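Local coordinates for protein ethylbenzene dehydrogenase beta-subunit (Aromatoleum aromaticum, PDB 2IVF) that houses one three-iron and three four-iron iron-sulfur clusters and, as the electron-transfer type of subunit, probably relays electrons through them within a larger enzyme complex, at residues 18-26 / 269-277; 53-64 / 143-151. All coordinates share one frame; numbering follows the deposited sequence.

Contact 1: residues 18-26 / 269-277; sequences QLVTVIDLN and NIYYVPPMG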
loop_
_atom_site.group_PDB
_atom_site.type_symbol
_atom_site.label_atom_id
_atom_site.label_comp_id
_atom_site.label_asym_id
_atom_site.label_seq_id
_atom_site.Cartn_x
_atom_site.Cartn_y
_atom_site.Cartn_z
ATOM N N GLN B 18 -10.091 7.558 32.532
ATOM C CA GLN B 18 -9.537 8.098 31.320
ATOM C C GLN B 18 -9.149 6.962 30.398
ATOM O O GLN B 18 -8.275 6.155 30.745
ATOM C CB GLN B 18 -8.288 8.895 31.640
ATOM C CG GLN B 18 -7.627 9.525 30.439
ATOM C CD GLN B 18 -8.485 10.575 29.753
ATOM O OE1 GLN B 18 -8.907 11.552 30.376
ATOM N NE2 GLN B 18 -8.737 10.392 28.451
ATOM N N LEU B 19 -9.794 6.930 29.242
ATOM C CA LEU B 19 -9.380 6.072 28.161
ATOM C C LEU B 19 -8.099 6.589 27.568
ATOM O O LEU B 19 -7.948 7.774 27.344
ATOM C CB LEU B 19 -10.478 5.974 27.097
ATOM C CG LEU B 19 -11.728 5.152 27.481
ATOM C CD1 LEU B 19 -12.882 5.224 26.438
ATOM C CD2 LEU B 19 -11.335 3.712 27.706
ATOM N N VAL B 20 -7.174 5.677 27.332
ATOM C CA VAL B 20 -5.890 6.001 26.744
ATOM C C VAL B 20 -5.518 5.014 25.668
ATOM O O VAL B 20 -6.007 3.866 25.630
ATOM C CB VAL B 20 -4.759 6.063 27.778
ATOM C CG1 VAL B 20 -5.165 6.935 29.025
ATOM C CG2 VAL B 20 -4.330 4.721 28.159
ATOM N N THR B 21 -4.682 5.512 24.747
ATOM C CA THR B 21 -4.104 4.704 23.726
ATOM C C THR B 21 -2.592 4.787 23.878
ATOM O O THR B 21 -2.024 5.837 24.201
ATOM C CB THR B 21 -4.497 5.199 22.313
ATOM O OG1 THR B 21 -5.907 4.955 22.058
ATOM C CG2 THR B 21 -3.660 4.463 21.253
ATOM N N VAL B 22 -1.944 3.673 23.680
ATOM C CA VAL B 22 -0.498 3.632 23.555
ATOM C C VAL B 22 -0.189 3.289 22.093
ATOM O O VAL B 22 -0.806 2.390 21.503
ATOM C CB VAL B 22 0.130 2.573 24.463
ATOM C CG1 VAL B 22 1.590 2.277 24.063
ATOM C CG2 VAL B 22 0.012 3.033 25.936
ATOM N N ILE B 23 0.770 3.993 21.509
ATOM C CA ILE B 23 1.177 3.741 20.108
ATOM C C ILE B 23 2.653 3.447 20.099
ATOM O O ILE B 23 3.439 4.252 20.571
ATOM C CB ILE B 23 0.922 4.989 19.236
ATOM C CG1 ILE B 23 -0.577 5.348 19.322
ATOM C CG2 ILE B 23 1.499 4.815 17.796
ATOM C CD1 ILE B 23 -1.039 6.577 18.500
ATOM N N ASP B 24 3.035 2.278 19.604
ATOM C CA ASP B 24 4.433 1.831 19.667
ATOM C C ASP B 24 5.084 2.223 18.373
ATOM O O ASP B 24 4.888 1.575 17.361
ATOM C CB ASP B 24 4.529 0.312 19.867
ATOM C CG ASP B 24 5.953 -0.149 20.082
ATOM O OD1 ASP B 24 6.905 0.635 19.749
ATOM O OD2 ASP B 24 6.135 -1.293 20.555
ATOM N N LEU B 25 5.949 3.232 18.415
ATOM C CA LEU B 25 6.530 3.747 17.185
ATOM C C LEU B 25 7.522 2.798 16.593
ATOM O O LEU B 25 7.849 2.934 15.412
ATOM C CB LEU B 25 7.167 5.102 17.416
ATOM C CG LEU B 25 6.166 6.159 17.901
ATOM C CD1 LEU B 25 6.829 7.447 18.217
ATOM C CD2 LEU B 25 5.052 6.388 16.819
ATOM N N ASN B 26 8.028 1.855 17.384
ATOM C CA ASN B 26 8.873 0.809 16.797
ATOM C C ASN B 26 8.158 -0.087 15.824
ATOM O O ASN B 26 8.788 -0.685 14.931
ATOM C CB ASN B 26 9.489 -0.013 17.916
ATOM C CG ASN B 26 10.374 0.793 18.725
ATOM O OD1 ASN B 26 11.481 1.154 18.258
ATOM N ND2 ASN B 26 9.900 1.206 19.917
ATOM N N ASN B 269 -3.468 12.178 26.620
ATOM C CA ASN B 269 -3.678 10.806 27.012
ATOM C C ASN B 269 -3.559 9.824 25.866
ATOM O O ASN B 269 -4.183 8.780 25.839
ATOM C CB ASN B 269 -4.996 10.682 27.755
ATOM C CG ASN B 269 -4.977 11.418 29.040
ATOM O OD1 ASN B 269 -5.769 12.366 29.276
ATOM N ND2 ASN B 269 -4.072 11.027 29.908
ATOM N N ILE B 270 -2.708 10.171 24.916
ATOM C CA ILE B 270 -2.075 9.185 24.075
ATOM C C ILE B 270 -0.581 9.124 24.430
ATOM O O ILE B 270 0.039 10.157 24.683
ATOM C CB ILE B 270 -2.267 9.533 22.620
ATOM C CG1 ILE B 270 -3.794 9.487 22.315
ATOM C CG2 ILE B 270 -1.486 8.533 21.722
ATOM C CD1 ILE B 270 -4.126 9.948 20.872
ATOM N N TYR B 271 -0.023 7.910 24.446
ATOM C CA TYR B 271 1.350 7.708 24.879
ATOM C C TYR B 271 2.074 6.877 23.852
ATOM O O TYR B 271 1.538 5.910 23.332
ATOM C CB TYR B 271 1.402 7.076 26.260
ATOM C CG TYR B 271 0.641 7.868 27.289
ATOM C CD1 TYR B 271 -0.744 7.748 27.410
ATOM C CD2 TYR B 271 1.304 8.738 28.157
ATOM C CE1 TYR B 271 -1.445 8.509 28.357
ATOM C CE2 TYR B 271 0.622 9.491 29.074
ATOM C CZ TYR B 271 -0.737 9.366 29.189
ATOM O OH TYR B 271 -1.319 10.136 30.146
ATOM N N TYR B 272 3.309 7.255 23.604
ATOM C CA TYR B 272 4.085 6.718 22.511
ATOM C C TYR B 272 5.332 6.016 23.036
ATOM O O TYR B 272 6.017 6.531 23.908
ATOM C CB TYR B 272 4.532 7.851 21.597
ATOM C CG TYR B 272 3.404 8.479 20.845
ATOM C CD1 TYR B 272 2.666 9.522 21.418
ATOM C CD2 TYR B 272 3.105 8.090 19.546
ATOM C CE1 TYR B 272 1.642 10.110 20.717
ATOM C CE2 TYR B 272 2.061 8.639 18.856
ATOM C CZ TYR B 272 1.337 9.649 19.435
ATOM O OH TYR B 272 0.319 10.240 18.741
ATOM N N VAL B 273 5.553 4.794 22.569
ATOM C CA VAL B 273 6.846 4.095 22.772
ATOM C C VAL B 273 7.786 4.642 21.699
ATOM O O VAL B 273 7.539 4.483 20.480
ATOM C CB VAL B 273 6.746 2.565 22.654
ATOM C CG1 VAL B 273 8.082 1.925 23.026
ATOM C CG2 VAL B 273 5.601 2.018 23.564
ATOM N N PRO B 274 8.863 5.312 22.134
ATOM C CA PRO B 274 9.698 5.963 21.145
ATOM C C PRO B 274 10.498 4.931 20.348
ATOM O O PRO B 274 10.792 3.820 20.847
ATOM C CB PRO B 274 10.608 6.862 22.000
ATOM C CG PRO B 274 10.738 6.182 23.294
ATOM C CD PRO B 274 9.366 5.551 23.509
ATOM N N PRO B 275 10.909 5.324 19.134
ATOM C CA PRO B 275 11.609 4.445 18.256
ATOM C C PRO B 275 13.056 4.279 18.631
ATOM O O PRO B 275 13.761 5.265 18.873
ATOM C CB PRO B 275 11.484 5.136 16.892
ATOM C CG PRO B 275 11.460 6.557 17.182
ATOM C CD PRO B 275 10.752 6.670 18.548
ATOM N N MET B 276 13.497 3.040 18.638
ATOM C CA MET B 276 14.910 2.687 18.857
ATOM C C MET B 276 15.762 3.139 17.669
ATOM O O MET B 276 16.853 3.692 17.862
ATOM C CB MET B 276 15.038 1.176 19.065
ATOM C CG MET B 276 14.381 0.662 20.351
ATOM S SD MET B 276 14.401 -1.135 20.461
ATOM C CE MET B 276 13.239 -1.623 19.172
ATOM N N GLY B 277 15.240 2.940 16.453
ATOM C CA GLY B 277 15.937 3.311 15.220
ATOM C C GLY B 277 17.096 2.398 14.900
ATOM O O GLY B 277 17.457 1.528 15.687
HETATM O O HOH W 1 -7.038 8.836 24.948
HETATM O O HOH W 2 12.753 1.486 15.930
#
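Ile23 lies alongside the Tyr272 ring, both side chains pointing the same way, and its CD1 comes 3.7 Å from Tyr272 CE2. CG1 sits anti to the carbonyl carbon (chi1 -58°) and the chain is extended beyond it, which carries CD1 along the ring and also to 3.8 Å from Ile270 CG2. Leu25 reaches the same ring at its edge, with CD2 3.8 Å from Tyr272 CD2. The other face of the sheet holds Val22, whose CG1 meets Val273 CG2. Helix 246-253 covers that face through Val247 and Val251. Val20 CG1 touches the edge of the Tyr271 ring. Strands 19-24 and 270-273 are parallel neighbours at the middle of a four-stranded mixed sheet, with 235-239 beyond the first and 258-259 beyond the second. Ile23 N gives to Tyr271 O at 2.8 Å, and Ile23 O accepts from Val273 N. Asn26 OD1 receives Met276 N at 2.8 Å, on a lone pair and almost straight (172°). Its ND2 gives to Pro274 O at 2.9 Å from above the carbonyl plane, and also to Asp24 OD1, which accepts Asn26 N in an Asx turn. Asp24 OD2 bonds Tyr273 OH of the alpha-subunit chain.

Contact 2: residues 53-64 / 143-151; sequences WNNVTTYPGKGY and FFFYLARMC. With SF4 (iron/sulfur cluster), chain U; SF4 (iron/sulfur cluster), chain S; SF4 (iron/sulfur cluster), chain T.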
loop_
_atom_site.group_PDB
_atom_site.type_symbol
_atom_site.label_atom_id
_atom_site.label_comp_id
_atom_site.label_asym_id
_atom_site.label_seq_id
_atom_site.Cartn_x
_atom_site.Cartn_y
_atom_site.Cartn_z
ATOM N N TRP B 53 -8.990 12.570 11.499
ATOM C CA TRP B 53 -9.020 12.529 12.961
ATOM C C TRP B 53 -7.933 11.586 13.426
ATOM O O TRP B 53 -7.236 11.894 14.363
ATOM C CB TRP B 53 -10.350 12.067 13.494
ATOM C CG TRP B 53 -11.523 12.926 13.208
ATOM C CD1 TRP B 53 -11.541 14.225 12.760
ATOM C CD2 TRP B 53 -12.889 12.574 13.459
ATOM N NE1 TRP B 53 -12.814 14.674 12.706
ATOM C CE2 TRP B 53 -13.669 13.696 13.139
ATOM C CE3 TRP B 53 -13.520 11.418 13.944
ATOM C CZ2 TRP B 53 -15.048 13.684 13.224
ATOM C CZ3 TRP B 53 -14.866 11.413 14.071
ATOM C CH2 TRP B 53 -15.633 12.545 13.721
ATOM N N ASN B 54 -7.767 10.452 12.744
ATOM C CA ASN B 54 -6.585 9.660 12.889
ATOM C C ASN B 54 -5.715 10.031 11.724
ATOM O O ASN B 54 -6.140 9.946 10.554
ATOM C CB ASN B 54 -6.847 8.155 12.840
ATOM C CG ASN B 54 -5.564 7.374 12.952
ATOM O OD1 ASN B 54 -5.259 6.842 14.002
ATOM N ND2 ASN B 54 -4.760 7.351 11.865
ATOM N N ASN B 55 -4.527 10.524 12.047
ATOM C CA ASN B 55 -3.603 10.932 11.015
ATOM C C ASN B 55 -2.247 10.275 11.205
ATOM O O ASN B 55 -1.821 10.016 12.330
ATOM C CB ASN B 55 -3.461 12.456 10.950
ATOM C CG ASN B 55 -3.206 13.069 12.267
ATOM O OD1 ASN B 55 -4.164 13.425 12.997
ATOM N ND2 ASN B 55 -1.960 13.266 12.583
ATOM N N VAL B 56 -1.578 10.011 10.103
ATOM C CA VAL B 56 -0.239 9.405 10.167
ATOM C C VAL B 56 0.688 10.090 9.216
ATOM O O VAL B 56 0.394 10.200 8.038
ATOM C CB VAL B 56 -0.231 7.901 9.855
ATOM C CG1 VAL B 56 1.133 7.362 10.138
ATOM C CG2 VAL B 56 -1.287 7.123 10.635
ATOM N N THR B 57 1.789 10.632 9.733
ATOM C CA THR B 57 2.744 11.284 8.859
ATOM C C THR B 57 4.143 10.849 9.205
ATOM O O THR B 57 4.389 10.237 10.227
ATOM C CB THR B 57 2.649 12.829 8.974
ATOM O OG1 THR B 57 2.835 13.213 10.340
ATOM C CG2 THR B 57 1.255 13.346 8.455
ATOM N N THR B 58 5.062 11.220 8.349
ATOM C CA THR B 58 6.457 10.817 8.516
ATOM C C THR B 58 7.118 11.869 9.417
ATOM O O THR B 58 6.809 13.069 9.332
ATOM C CB THR B 58 7.161 10.649 7.150
ATOM O OG1 THR B 58 6.487 9.613 6.394
ATOM C CG2 THR B 58 8.690 10.305 7.290
ATOM N N TYR B 59 7.937 11.413 10.334
ATOM C CA TYR B 59 8.697 12.309 11.206
ATOM C C TYR B 59 10.197 12.037 11.059
ATOM O O TYR B 59 10.586 10.839 10.965
ATOM C CB TYR B 59 8.240 12.187 12.676
ATOM C CG TYR B 59 8.795 13.340 13.466
ATOM C CD1 TYR B 59 8.060 14.506 13.628
ATOM C CD2 TYR B 59 10.105 13.324 13.906
ATOM C CE1 TYR B 59 8.598 15.607 14.275
ATOM C CE2 TYR B 59 10.635 14.399 14.593
ATOM C CZ TYR B 59 9.874 15.559 14.733
ATOM O OH TYR B 59 10.382 16.646 15.380
ATOM N N PRO B 60 11.045 13.119 11.017
ATOM C CA PRO B 60 10.740 14.560 10.877
ATOM C C PRO B 60 9.851 14.841 9.699
ATOM O O PRO B 60 9.980 14.182 8.620
ATOM C CB PRO B 60 12.105 15.195 10.568
ATOM C CG PRO B 60 13.075 14.268 11.098
ATOM C CD PRO B 60 12.479 12.927 11.245
ATOM N N GLY B 61 8.977 15.825 9.875
ATOM C CA GLY B 61 8.093 16.270 8.803
ATOM C C GLY B 61 7.293 17.454 9.319
ATOM O O GLY B 61 7.500 17.900 10.456
ATOM N N LYS B 62 6.391 17.956 8.494
ATOM C CA LYS B 62 5.561 19.111 8.876
ATOM C C LYS B 62 4.354 18.677 9.737
ATOM O O LYS B 62 3.732 19.503 10.397
ATOM C CB LYS B 62 5.117 19.892 7.648
ATOM C CG LYS B 62 6.295 20.582 6.935
ATOM C CD LYS B 62 5.853 21.444 5.822
ATOM C CE LYS B 62 7.023 21.967 4.989
ATOM N NZ LYS B 62 6.395 22.854 3.967
ATOM N N GLY B 63 4.085 17.373 9.765
ATOM C CA GLY B 63 3.005 16.825 10.536
ATOM C C GLY B 63 1.658 17.163 9.936
ATOM O O GLY B 63 1.529 17.490 8.745
ATOM N N TYR B 64 0.644 17.029 10.771
ATOM C CA TYR B 64 -0.721 17.165 10.349
ATOM C C TYR B 64 -1.528 17.795 11.466
ATOM O O TYR B 64 -1.468 17.319 12.561
ATOM C CB TYR B 64 -1.341 15.818 10.013
ATOM C CG TYR B 64 -2.800 15.982 9.620
ATOM C CD1 TYR B 64 -3.143 16.371 8.359
ATOM C CD2 TYR B 64 -3.809 15.872 10.554
ATOM C CE1 TYR B 64 -4.442 16.545 7.985
ATOM C CE2 TYR B 64 -5.120 16.045 10.197
ATOM C CZ TYR B 64 -5.447 16.396 8.914
ATOM O OH TYR B 64 -6.780 16.594 8.579
ATOM N N PHE B 143 17.231 9.522 8.967
ATOM C CA PHE B 143 16.325 8.849 9.886
ATOM C C PHE B 143 14.905 9.351 9.716
ATOM O O PHE B 143 14.668 10.485 9.294
ATOM C CB PHE B 143 16.795 9.037 11.295
ATOM C CG PHE B 143 16.734 10.433 11.743
ATOM C CD1 PHE B 143 17.793 11.296 11.520
ATOM C CD2 PHE B 143 15.605 10.907 12.361
ATOM C CE1 PHE B 143 17.746 12.600 11.950
ATOM C CE2 PHE B 143 15.568 12.256 12.798
ATOM C CZ PHE B 143 16.614 13.073 12.559
ATOM N N PHE B 144 13.962 8.463 10.005
ATOM C CA PHE B 144 12.560 8.792 9.971
ATOM C C PHE B 144 11.851 7.609 10.622
ATOM O O PHE B 144 12.407 6.512 10.730
ATOM C CB PHE B 144 12.050 8.944 8.535
ATOM C CG PHE B 144 12.024 7.648 7.778
ATOM C CD1 PHE B 144 10.909 6.855 7.783
ATOM C CD2 PHE B 144 13.146 7.221 7.028
ATOM C CE1 PHE B 144 10.904 5.614 7.114
ATOM C CE2 PHE B 144 13.121 6.021 6.364
ATOM C CZ PHE B 144 11.986 5.209 6.414
ATOM N N PHE B 145 10.628 7.875 11.049
ATOM C CA PHE B 145 9.695 6.891 11.566
ATOM C C PHE B 145 8.316 7.479 11.288
ATOM O O PHE B 145 8.229 8.635 10.856
ATOM C CB PHE B 145 9.915 6.628 13.065
ATOM C CG PHE B 145 9.856 7.826 13.923
ATOM C CD1 PHE B 145 11.007 8.555 14.193
ATOM C CD2 PHE B 145 8.657 8.260 14.485
ATOM C CE1 PHE B 145 10.987 9.655 15.003
ATOM C CE2 PHE B 145 8.621 9.383 15.277
ATOM C CZ PHE B 145 9.807 10.082 15.561
ATOM N N TYR B 146 7.254 6.706 11.540
ATOM C CA TYR B 146 5.908 7.131 11.247
ATOM C C TYR B 146 5.190 7.487 12.519
ATOM O O TYR B 146 5.362 6.813 13.560
ATOM C CB TYR B 146 5.187 6.055 10.462
ATOM C CG TYR B 146 5.892 5.719 9.173
ATOM C CD1 TYR B 146 5.881 6.624 8.118
ATOM C CD2 TYR B 146 6.541 4.499 8.994
ATOM C CE1 TYR B 146 6.541 6.345 6.931
ATOM C CE2 TYR B 146 7.186 4.176 7.758
ATOM C CZ TYR B 146 7.160 5.115 6.744
ATOM O OH TYR B 146 7.780 4.823 5.552
ATOM N N LEU B 147 4.412 8.570 12.472
ATOM C CA LEU B 147 3.845 9.119 13.681
ATOM C C LEU B 147 2.331 9.273 13.547
ATOM O O LEU B 147 1.838 10.191 12.868
ATOM C CB LEU B 147 4.498 10.464 13.977
ATOM C CG LEU B 147 3.978 11.180 15.247
ATOM C CD1 LEU B 147 4.170 10.283 16.480
ATOM C CD2 LEU B 147 4.660 12.577 15.455
ATOM N N ALA B 148 1.630 8.326 14.171
ATOM C CA ALA B 148 0.184 8.299 14.257
ATOM C C ALA B 148 -0.286 9.172 15.373
ATOM O O ALA B 148 0.290 9.188 16.481
ATOM C CB ALA B 148 -0.356 6.842 14.432
ATOM N N ARG B 149 -1.347 9.913 15.088
ATOM C CA ARG B 149 -1.877 10.850 16.027
ATOM C C ARG B 149 -3.392 10.912 15.913
ATOM O O ARG B 149 -3.953 10.736 14.830
ATOM C CB ARG B 149 -1.293 12.239 15.793
ATOM C CG ARG B 149 0.213 12.355 16.072
ATOM C CD ARG B 149 0.745 13.677 15.651
ATOM N NE ARG B 149 -0.015 14.645 16.414
ATOM C CZ ARG B 149 -0.592 15.734 15.941
ATOM N NH1 ARG B 149 -0.476 16.086 14.685
ATOM N NH2 ARG B 149 -1.314 16.488 16.759
ATOM N N MET B 150 -4.025 11.207 17.029
ATOM C CA MET B 150 -5.449 11.485 17.065
ATOM C C MET B 150 -5.638 12.544 18.141
ATOM O O MET B 150 -4.654 13.076 18.672
ATOM C CB MET B 150 -6.259 10.228 17.455
ATOM C CG MET B 150 -5.915 8.965 16.754
ATOM S SD MET B 150 -4.589 7.982 17.504
ATOM C CE MET B 150 -5.527 7.242 18.874
ATOM N N CYS B 151 -6.882 12.812 18.521
ATOM C CA CYS B 151 -7.106 13.697 19.664
ATOM C C CYS B 151 -6.604 12.952 20.889
ATOM O O CYS B 151 -6.816 11.752 21.030
ATOM C CB CYS B 151 -8.560 14.095 19.830
ATOM S SG CYS B 151 -8.982 14.737 21.465
HETATM FE FE1 SF4 U . -10.829 8.775 17.083
HETATM FE FE2 SF4 U . -11.240 8.109 14.574
HETATM FE FE3 SF4 U . -9.582 6.630 16.087
HETATM FE FE4 SF4 U . -12.228 6.461 16.542
HETATM S S1 SF4 U . -11.130 5.790 14.643
HETATM S S2 SF4 U . -10.630 6.767 18.135
HETATM S S3 SF4 U . -12.912 8.637 16.073
HETATM S S4 SF4 U . -9.294 8.854 15.411
HETATM FE FE1 SF4 S . -6.747 19.143 21.392
HETATM FE FE2 SF4 S . -8.812 19.215 23.021
HETATM FE FE3 SF4 S . -6.531 17.876 23.756
HETATM FE FE4 SF4 S . -8.112 16.843 21.767
HETATM S S1 SF4 S . -8.677 17.126 23.992
HETATM S S2 SF4 S . -5.819 17.103 21.737
HETATM S S3 SF4 S . -8.908 18.738 20.814
HETATM S S4 SF4 S . -6.754 20.152 23.462
HETATM FE FE1 SF4 T . 1.058 2.636 12.032
HETATM FE FE2 SF4 T . -1.596 3.214 11.661
HETATM FE FE3 SF4 T . -0.798 0.858 12.685
HETATM FE FE4 SF4 T . -0.370 1.283 10.051
HETATM S S1 SF4 T . -2.379 1.155 11.063
HETATM S S2 SF4 T . 1.095 0.385 11.567
HETATM S S3 SF4 T . 0.096 3.518 10.141
HETATM S S4 SF4 T . -0.510 2.947 13.643
HETATM O O HOH W 3 0.696 12.655 12.208
HETATM O O HOH W 4 1.576 15.137 12.785
#
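Tyr59 and Phe145 lie side by side on paired antiparallel strands, 55-59 and 145-149, with 55-59 at one edge of a three-stranded antiparallel sheet. Main-chain bonds come in three reciprocal pairs: Asn55 with Arg149, Thr57 with Leu147, and Tyr59 with Phe145. The longest of them, Thr57 N to Leu147 O at 3.2 Å, comes in from above the carbonyl plane. Water 3 donates to the same Leu147 O and also bonds Thr57 OG1.

At the Tyr59 end, apolar groups meet. Tyr59 CB sits over a face of the Phe145 ring in a CH-pi contact, 4.1 Å from the centroid. The ring planes are 32° apart. Pro60, after a cis peptide bond, brings CD to 3.5 Å from Phe143 CE2. Helix 295-302 covers Tyr59 and Phe145 through Leu301.

The Arg149 guanidinium bonds to backbone oxygens. Its chain bends at chi3 (59°), which turns NH1 toward Tyr64 O in a weak bond, while water 4 links NH1 to Tyr64 N. Arg149 NH2 is held by Tyr196 O.

Three four-iron clusters border the pair. Val56 CG2 and Ala148 CB pack together against cluster T. Trp53, Asn54 and Met150 line cluster U, with Trp53 CE3 3.6 Å from its S3. Cys151 SG binds iron FE4 of cluster S at 2.3 Å.

How the contacts relate
Contacts 1 and 2 have centres about 12 Å apart and touch. Along the chain, both segments of contact 2 fall between those of contact 1. Tyr272 OH lies 2.5 Å from Ala148 O, a probable hydrogen bond between the two sheets, and 3.4 Å from Arg149 CG. Leu25 CD2 packs 3.3 Å from Tyr146 O, and Ile270 CD1 approaches Cys151 O to 3.2 Å. Residues 143-151 thus face strand 270-273 while pairing with 53-64. Contact 2 borders three four-iron clusters and supplies one cysteine ligand, Cys151. Contact 1 supplies no cluster ligand, but the nearest atoms of the Ile23 side chain and cluster T, which Val56 and Ala148 also border, are about 5 Å apart.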